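Local structure of YcaO (Methanopyrus kandleri, 6CIB) at residues A[103-108]-A[139-144]; A[129-134]-A[361-366]; A[127-130]-A[135-138]. The protein binds ADP and magnesium and probably uses ATP to activate peptide backbone amides for thioamidation, as a member of the YcaO family. One frame throughout, in Å; residues are numbered along the deposited sequence.

From the N terminus, the loop after helix 68-85 runs through 103-108 and leads into strand 113-118, which pairs antiparallel with strand 124-128. Contact 1 joins 103-108 to 139-144 and so closes a loop holding this whole hairpin. Nested inside it, contact 3 brings 135-138 back over the 3-10 segment that follows strand 124-128, with only four residues between its segments. Contacts 1 and 3 thus fold the loop after 124-128 against the loop before 113-118 and against the strand's own end. Contact 2 shares A129 and N130 with contact 3 but reaches 227 residues ahead to 361-366, crossing contact 1 and tying this sheet edge to the loop following strand 346-351.

Contact 1 (A[103-108]-A[139-144]); sequences PAWYRT and DALPSH
W105 and L141 cross at about a right angle where two surface loops of the YcaO domain meet: the loop before strand 113-118, which holds a type I beta turn from P103 to Y106, and the loop between strands 124-128 and 148-150. The CD1 methyl of L141 sits over the five-membered ring of W105, 3.5 Å from its centroid and 8° off the ring normal, a CH-pi contact with the methyl almost squarely above the pyrrole. Its closest ring carbons include CD2, 3.6 Å from L141 CD1. The other face of the indole is covered toward its rim by P103 CB, from the start of the same turn, so the ring is sandwiched between a methyl and a proline. The W105 torsion that makes this possible sets CG between the backbone N and the carbonyl carbon (chi1 51°), turning the indole back over P103. A140 adds a looser apolar contact, its CB 4.4 Å from W105 CD1 in an oblique approach. Beyond this contact, W105 also touches R363.

Y106 supplies the polar half. Its ring and the D139 carboxylate are nearly perpendicular, and the acid comes to the phenol edge near the ring plane. Y106 itself rests on P128 of strand 124-128, while D139 also packs on N130. The phenol donates to the anti side of the carboxylate, Y106 OH to D139 OD2 at 2.7 Å, with the hydroxyl oxygen 21° out of the carboxylate plane.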
loop_
_atom_site.group_PDB
_atom_site.type_symbol
_atom_site.label_atom_id
_atom_site.label_comp_id
_atom_site.label_asym_id
_atom_site.label_seq_id
_atom_site.Cartn_x
_atom_site.Cartn_y
_atom_site.Cartn_z
ATOM N N PRO A 103 -7.563 -19.461 5.711
ATOM C CA PRO A 103 -8.451 -18.390 6.185
ATOM C C PRO A 103 -9.861 -18.886 6.516
ATOM O O PRO A 103 -10.321 -19.876 5.933
ATOM C CB PRO A 103 -8.515 -17.431 4.998
ATOM C CG PRO A 103 -7.287 -17.705 4.202
ATOM C CD PRO A 103 -7.000 -19.161 4.381
ATOM N N ALA A 104 -10.522 -18.181 7.435
ATOM C CA ALA A 104 -11.857 -18.533 7.948
ATOM C C ALA A 104 -12.910 -18.826 6.872
ATOM O O ALA A 104 -13.702 -19.762 7.016
ATOM C CB ALA A 104 -12.357 -17.438 8.881
ATOM N N TRP A 105 -12.894 -18.041 5.797
ATOM C CA TRP A 105 -13.932 -18.087 4.757
ATOM C C TRP A 105 -13.924 -19.310 3.831
ATOM O O TRP A 105 -14.864 -19.497 3.050
ATOM C CB TRP A 105 -13.927 -16.787 3.938
ATOM C CG TRP A 105 -12.573 -16.378 3.405
ATOM C CD1 TRP A 105 -11.966 -16.832 2.263
ATOM C CD2 TRP A 105 -11.670 -15.424 3.987
ATOM N NE1 TRP A 105 -10.742 -16.224 2.101
ATOM C CE2 TRP A 105 -10.536 -15.351 3.138
ATOM C CE3 TRP A 105 -11.709 -14.618 5.139
ATOM C CZ2 TRP A 105 -9.445 -14.505 3.408
ATOM C CZ3 TRP A 105 -10.617 -13.777 5.411
ATOM C CH2 TRP A 105 -9.502 -13.733 4.548
ATOM N N TYR A 106 -12.881 -20.139 3.915
ATOM C CA TYR A 106 -12.807 -21.367 3.116
ATOM C C TYR A 106 -13.701 -22.467 3.691
ATOM O O TYR A 106 -13.405 -23.037 4.750
ATOM C CB TYR A 106 -11.361 -21.862 2.978
ATOM C CG TYR A 106 -10.549 -21.132 1.932
ATOM C CD1 TYR A 106 -10.530 -21.567 0.600
ATOM C CD2 TYR A 106 -9.792 -20.002 2.273
ATOM C CE1 TYR A 106 -9.783 -20.895 -0.362
ATOM C CE2 TYR A 106 -9.039 -19.327 1.320
ATOM C CZ TYR A 106 -9.039 -19.774 0.009
ATOM O OH TYR A 106 -8.300 -19.101 -0.933
ATOM N N ARG A 107 -14.797 -22.749 2.987
ATOM C CA ARG A 107 -15.735 -23.809 3.378
ATOM C C ARG A 107 -15.113 -25.187 3.162
ATOM O O ARG A 107 -15.373 -26.124 3.921
ATOM C CB ARG A 107 -17.064 -23.681 2.621
ATOM C CG ARG A 107 -17.915 -22.464 2.997
ATOM C CD ARG A 107 -18.592 -22.584 4.365
ATOM N NE ARG A 107 -19.558 -23.686 4.428
ATOM C CZ ARG A 107 -20.843 -23.603 4.083
ATOM N NH1 ARG A 107 -21.362 -22.461 3.640
ATOM N NH2 ARG A 107 -21.617 -24.676 4.181
ATOM N N THR A 108 -14.287 -25.281 2.122
ATOM C CA THR A 108 -13.494 -26.466 1.813
ATOM C C THR A 108 -12.005 -26.105 1.746
ATOM O O THR A 108 -11.648 -24.943 1.518
ATOM C CB THR A 108 -13.975 -27.148 0.502
ATOM O OG1 THR A 108 -13.163 -28.296 0.221
ATOM C CG2 THR A 108 -13.939 -26.184 -0.705
ATOM N N ASP A 139 -11.673 -19.044 -6.177
ATOM C CA ASP A 139 -12.095 -19.178 -4.769
ATOM C C ASP A 139 -13.261 -18.309 -4.263
ATOM O O ASP A 139 -13.857 -17.532 -5.019
ATOM C CB ASP A 139 -10.868 -19.042 -3.854
ATOM C CG ASP A 139 -9.847 -20.146 -4.078
ATOM O OD1 ASP A 139 -10.089 -21.036 -4.929
ATOM O OD2 ASP A 139 -8.796 -20.124 -3.401
ATOM N N ALA A 140 -13.565 -18.475 -2.970
ATOM C CA ALA A 140 -14.676 -17.816 -2.269
ATOM C C ALA A 140 -14.635 -16.285 -2.329
ATOM O O ALA A 140 -15.673 -15.638 -2.504
ATOM C CB ALA A 140 -14.740 -18.296 -0.819
ATOM N N LEU A 141 -13.440 -15.719 -2.184
ATOM C CA LEU A 141 -13.255 -14.270 -2.246
ATOM C C LEU A 141 -12.329 -13.881 -3.400
ATOM O O LEU A 141 -11.499 -14.700 -3.811
ATOM C CB LEU A 141 -12.722 -13.739 -0.911
ATOM C CG LEU A 141 -13.609 -13.881 0.339
ATOM C CD1 LEU A 141 -12.936 -13.184 1.506
ATOM C CD2 LEU A 141 -15.021 -13.335 0.144
ATOM N N PRO A 142 -12.486 -12.648 -3.947
ATOM C CA PRO A 142 -11.556 -12.211 -4.992
ATOM C C PRO A 142 -10.128 -12.039 -4.478
ATOM O O PRO A 142 -9.914 -11.685 -3.311
ATOM C CB PRO A 142 -12.116 -10.852 -5.432
ATOM C CG PRO A 142 -13.541 -10.854 -5.000
ATOM C CD PRO A 142 -13.551 -11.648 -3.726
ATOM N N SER A 143 -9.172 -12.313 -5.362
ATOM C CA SER A 143 -7.757 -12.024 -5.141
ATOM C C SER A 143 -7.562 -10.505 -5.147
ATOM O O SER A 143 -8.450 -9.761 -5.586
ATOM C CB SER A 143 -6.919 -12.682 -6.243
ATOM O OG SER A 143 -7.290 -12.199 -7.525
ATOM N N HIS A 144 -6.419 -10.047 -4.641
ATOM C CA HIS A 144 -6.100 -8.605 -4.591
ATOM C C HIS A 144 -4.592 -8.390 -4.393
ATOM O O HIS A 144 -3.829 -9.359 -4.373
ATOM C CB HIS A 144 -6.942 -7.867 -3.528
ATOM C CG HIS A 144 -6.746 -8.380 -2.136
ATOM N ND1 HIS A 144 -5.663 -8.030 -1.361
ATOM C CD2 HIS A 144 -7.497 -9.216 -1.380
ATOM C CE1 HIS A 144 -5.759 -8.620 -0.182
ATOM N NE2 HIS A 144 -6.857 -9.354 -0.170
#

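Contact 2 (A[129-134]-A[361-366]); sequences ANEVFH and EARVGN
The guanidinium of R363 receives the carboxylate of E131 at its edge, near its own plane, and lies between two rings: H144 NE2 stands over one face, nearly above CZ, and the benzo-edge atom CZ2 of W105 lies off the opposite face, over NH1. Carboxylate and guanidinium are turned 52° against each other. The amide of N130 also lies near that edge, moderately tilted from the guanidinium plane, but ND2 is 4.1 Å from R363 NH2 and instead donates to L141 O.

The grip is end-on and centred on one oxygen. E131 OE2 accepts from R363 NH1 at 2.8 Å, using its syn lone pair, and from R363 NH2 at 3.0 Å. Both N-H directions are bent, with angles of 147° and 136°, as expected when two nitrogens converge on a single acceptor. A weak third bond runs from R363 NH1 to E131 OE1, 3.0 Å long. Extended from CG to NE, R363 spans the gap between backbones whose nearest CA atoms, those of E131 and R363, are 11.5 Å apart, while E131 bends at chi2 to meet it from the opposite direction.

E131 has a second charged partner, R350 of strand 346-351, through OE1; R363 NH2 also donates to P142 O, and its further ion pair, NH1 to E356, is long and weak. E131 belongs to the short 3-10 segment 129-131, and all three touching residues are buried. With arginines from two parts of the chain sharing its carboxylate, E131 is likely to remain ionised despite its burial, and this charge pairing would bind the late loop to the sheet edge.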
loop_
_atom_site.group_PDB
_atom_site.type_symbol
_atom_site.label_atom_id
_atom_site.label_comp_id
_atom_site.label_asym_id
_atom_site.label_seq_id
_atom_site.Cartn_x
_atom_site.Cartn_y
_atom_site.Cartn_z
ATOM N N ALA A 129 -2.990 -19.993 -3.085
ATOM C CA ALA A 129 -2.657 -19.224 -4.290
ATOM C C ALA A 129 -3.482 -17.939 -4.414
ATOM O O ALA A 129 -2.953 -16.920 -4.857
ATOM C CB ALA A 129 -2.789 -20.082 -5.541
ATOM N N ASN A 130 -4.746 -17.987 -3.979
ATOM C CA ASN A 130 -5.664 -16.824 -4.007
ATOM C C ASN A 130 -5.231 -15.713 -3.045
ATOM O O ASN A 130 -5.681 -14.568 -3.164
ATOM C CB ASN A 130 -7.109 -17.259 -3.691
ATOM C CG ASN A 130 -8.155 -16.206 -4.077
ATOM O OD1 ASN A 130 -8.309 -15.852 -5.248
ATOM N ND2 ASN A 130 -8.893 -15.718 -3.087
ATOM N N GLU A 131 -4.370 -16.065 -2.091
ATOM C CA GLU A 131 -3.807 -15.111 -1.148
ATOM C C GLU A 131 -2.410 -14.645 -1.562
ATOM O O GLU A 131 -1.752 -13.909 -0.825
ATOM C CB GLU A 131 -3.773 -15.713 0.264
ATOM C CG GLU A 131 -5.133 -15.904 0.917
ATOM C CD GLU A 131 -5.940 -14.623 1.002
ATOM O OE1 GLU A 131 -5.374 -13.563 1.357
ATOM O OE2 GLU A 131 -7.150 -14.678 0.719
ATOM N N VAL A 132 -1.964 -15.069 -2.742
ATOM C CA VAL A 132 -0.648 -14.695 -3.237
ATOM C C VAL A 132 -0.780 -13.962 -4.576
ATOM O O VAL A 132 -0.275 -12.842 -4.741
ATOM C CB VAL A 132 0.282 -15.932 -3.365
ATOM C CG1 VAL A 132 1.617 -15.553 -3.988
ATOM C CG2 VAL A 132 0.522 -16.575 -2.009
ATOM N N PHE A 133 -1.474 -14.603 -5.517
ATOM C CA PHE A 133 -1.528 -14.145 -6.895
ATOM C C PHE A 133 -2.665 -13.174 -7.159
ATOM O O PHE A 133 -3.594 -13.050 -6.352
ATOM C CB PHE A 133 -1.619 -15.344 -7.859
ATOM C CG PHE A 133 -0.437 -16.282 -7.797
ATOM C CD1 PHE A 133 0.860 -15.833 -8.075
ATOM C CD2 PHE A 133 -0.625 -17.629 -7.479
ATOM C CE1 PHE A 133 1.946 -16.702 -8.024
ATOM C CE2 PHE A 133 0.450 -18.503 -7.437
ATOM C CZ PHE A 133 1.738 -18.040 -7.710
ATOM N N HIS A 134 -2.562 -12.479 -8.292
ATOM C CA HIS A 134 -3.615 -11.621 -8.820
ATOM C C HIS A 134 -3.429 -11.490 -10.335
ATOM O O HIS A 134 -2.348 -11.103 -10.774
ATOM C CB HIS A 134 -3.596 -10.234 -8.168
ATOM C CG HIS A 134 -4.717 -9.353 -8.612
ATOM N ND1 HIS A 134 -6.030 -9.593 -8.265
ATOM C CD2 HIS A 134 -4.730 -8.249 -9.398
ATOM C CE1 HIS A 134 -6.802 -8.667 -8.808
ATOM N NE2 HIS A 134 -6.037 -7.842 -9.501
ATOM N N GLU A 361 -15.565 -6.919 2.429
ATOM C CA GLU A 361 -16.307 -6.939 3.700
ATOM C C GLU A 361 -16.133 -8.235 4.485
ATOM O O GLU A 361 -16.208 -8.227 5.714
ATOM C CB GLU A 361 -17.791 -6.632 3.484
ATOM C CG GLU A 361 -18.078 -5.136 3.421
ATOM C CD GLU A 361 -19.514 -4.793 3.054
ATOM O OE1 GLU A 361 -20.413 -5.659 3.166
ATOM O OE2 GLU A 361 -19.740 -3.631 2.650
ATOM N N ALA A 362 -15.870 -9.328 3.769
ATOM C CA ALA A 362 -15.625 -10.629 4.385
ATOM C C ALA A 362 -14.230 -10.787 5.011
ATOM O O ALA A 362 -14.020 -11.709 5.809
ATOM C CB ALA A 362 -15.894 -11.745 3.388
ATOM N N ARG A 363 -13.292 -9.903 4.657
ATOM C CA ARG A 363 -11.910 -9.972 5.156
ATOM C C ARG A 363 -11.739 -9.141 6.438
ATOM O O ARG A 363 -10.841 -8.297 6.546
ATOM C CB ARG A 363 -10.905 -9.545 4.069
ATOM C CG ARG A 363 -10.836 -10.450 2.849
ATOM C CD ARG A 363 -9.810 -9.931 1.851
ATOM N NE ARG A 363 -9.684 -10.778 0.660
ATOM C CZ ARG A 363 -8.856 -11.820 0.547
ATOM N NH1 ARG A 363 -8.063 -12.171 1.556
ATOM N NH2 ARG A 363 -8.814 -12.512 -0.584
ATOM N N VAL A 364 -12.614 -9.416 7.407
ATOM C CA VAL A 364 -12.723 -8.678 8.672
ATOM C C VAL A 364 -11.418 -8.707 9.469
ATOM O O VAL A 364 -11.019 -7.691 10.038
ATOM C CB VAL A 364 -13.917 -9.222 9.525
ATOM C CG1 VAL A 364 -13.898 -8.688 10.955
ATOM C CG2 VAL A 364 -15.247 -8.890 8.865
ATOM N N GLY A 365 -10.761 -9.867 9.501
ATOM C CA GLY A 365 -9.575 -10.073 10.338
ATOM C C GLY A 365 -9.923 -10.088 11.822
ATOM O O GLY A 365 -11.098 -10.181 12.193
ATOM N N ASN A 366 -8.900 -9.995 12.671
ATOM C CA ASN A 366 -9.093 -9.956 14.122
ATOM C C ASN A 366 -9.675 -8.613 14.528
ATOM O O ASN A 366 -9.001 -7.591 14.449
ATOM C CB ASN A 366 -7.776 -10.233 14.858
ATOM C CG ASN A 366 -7.254 -11.636 14.616
ATOM O OD1 ASN A 366 -7.974 -12.509 14.128
ATOM N ND2 ASN A 366 -5.995 -11.860 14.964
#

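Contact 3 (A[127-130]-A[135-138]); sequences VPAN and PWLG
The indole of W136 presents one face to the backbone turn at A129 and N130. A129 CB stands over the six-membered ring, 3.6 Å from its centroid and 7° off the normal, a CH-pi contact; its closest ring atom is W136 CH2, at 3.7 Å. N130 N lies above the same face, toward the rim. With CG anti to the N of its own residue (chi1 -172°), W136 reaches back across the chain, and its second torsion turns the flat of the ring to the methyl. N130 also carries CG anti to its N, and the turn about chi2 (62°) swings OD1 to 3.4 Å from W136 CD1, with amide and ring planes steeply inclined. OD1 is also 3.0 Å from W136 O, but both are acceptors and form no bond, the amide nitrogen being engaged by L141 O. Replacing W136 by an alanine would probably uncover the A129 methyl and open a gap where the six-membered ring had lain. The cis peptide bond before P135 lies within the tight return, and S143 OG bonds to W136 N. The indole thus covers the 3-10 segment that directly continues strand 124-128, an outermost strand of the sheet, beside its partner strand 113-118.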
loop_
_atom_site.group_PDB
_atom_site.type_symbol
_atom_site.label_atom_id
_atom_site.label_comp_id
_atom_site.label_asym_id
_atom_site.label_seq_id
_atom_site.Cartn_x
_atom_site.Cartn_y
_atom_site.Cartn_z
ATOM N N VAL A 127 0.582 -20.937 1.855
ATOM C CA VAL A 127 -0.440 -19.906 1.720
ATOM C C VAL A 127 -1.232 -20.240 0.456
ATOM O O VAL A 127 -0.626 -20.649 -0.542
ATOM C CB VAL A 127 0.222 -18.500 1.678
ATOM C CG1 VAL A 127 -0.751 -17.405 1.271
ATOM C CG2 VAL A 127 0.803 -18.158 3.042
ATOM N N PRO A 128 -2.576 -20.090 0.490
ATOM C CA PRO A 128 -3.370 -20.363 -0.719
ATOM C C PRO A 128 -2.939 -19.463 -1.864
ATOM O O PRO A 128 -2.552 -18.310 -1.625
ATOM C CB PRO A 128 -4.805 -20.017 -0.295
ATOM C CG PRO A 128 -4.801 -20.118 1.201
ATOM C CD PRO A 128 -3.436 -19.645 1.608
ATOM N N ALA A 129 -2.990 -19.993 -3.085
ATOM C CA ALA A 129 -2.657 -19.224 -4.290
ATOM C C ALA A 129 -3.482 -17.939 -4.414
ATOM O O ALA A 129 -2.953 -16.920 -4.857
ATOM C CB ALA A 129 -2.789 -20.082 -5.541
ATOM N N ASN A 130 -4.746 -17.987 -3.979
ATOM C CA ASN A 130 -5.664 -16.824 -4.007
ATOM C C ASN A 130 -5.231 -15.713 -3.045
ATOM O O ASN A 130 -5.681 -14.568 -3.164
ATOM C CB ASN A 130 -7.109 -17.259 -3.691
ATOM C CG ASN A 130 -8.155 -16.206 -4.077
ATOM O OD1 ASN A 130 -8.309 -15.852 -5.248
ATOM N ND2 ASN A 130 -8.893 -15.718 -3.087
ATOM N N PRO A 135 -4.473 -11.813 -11.134
ATOM C CA PRO A 135 -5.793 -12.286 -10.687
ATOM C C PRO A 135 -5.870 -13.803 -10.500
ATOM O O PRO A 135 -5.298 -14.558 -11.293
ATOM C CB PRO A 135 -6.729 -11.839 -11.819
ATOM C CG PRO A 135 -5.859 -11.737 -13.034
ATOM C CD PRO A 135 -4.410 -11.696 -12.608
ATOM N N TRP A 136 -6.563 -14.228 -9.444
ATOM C CA TRP A 136 -6.888 -15.630 -9.228
ATOM C C TRP A 136 -8.397 -15.730 -9.012
ATOM O O TRP A 136 -8.954 -15.072 -8.118
ATOM C CB TRP A 136 -6.110 -16.193 -8.039
ATOM C CG TRP A 136 -6.261 -17.667 -7.887
ATOM C CD1 TRP A 136 -7.317 -18.333 -7.322
ATOM C CD2 TRP A 136 -5.341 -18.670 -8.323
ATOM N NE1 TRP A 136 -7.103 -19.688 -7.372
ATOM C CE2 TRP A 136 -5.900 -19.925 -7.982
ATOM C CE3 TRP A 136 -4.092 -18.634 -8.964
ATOM C CZ2 TRP A 136 -5.253 -21.136 -8.263
ATOM C CZ3 TRP A 136 -3.445 -19.835 -9.238
ATOM C CH2 TRP A 136 -4.028 -21.071 -8.889
ATOM N N LEU A 137 -9.056 -16.552 -9.831
ATOM C CA LEU A 137 -10.527 -16.526 -9.919
ATOM C C LEU A 137 -11.305 -17.676 -9.269
ATOM O O LEU A 137 -12.520 -17.558 -9.073
ATOM C CB LEU A 137 -10.977 -16.330 -11.374
ATOM C CG LEU A 137 -10.859 -14.916 -11.948
ATOM C CD1 LEU A 137 -11.045 -14.963 -13.457
ATOM C CD2 LEU A 137 -11.869 -13.968 -11.308
ATOM N N GLY A 138 -10.621 -18.771 -8.942
ATOM C CA GLY A 138 -11.276 -19.975 -8.406
ATOM C C GLY A 138 -12.105 -19.878 -7.123
ATOM O O GLY A 138 -13.144 -20.533 -7.008
#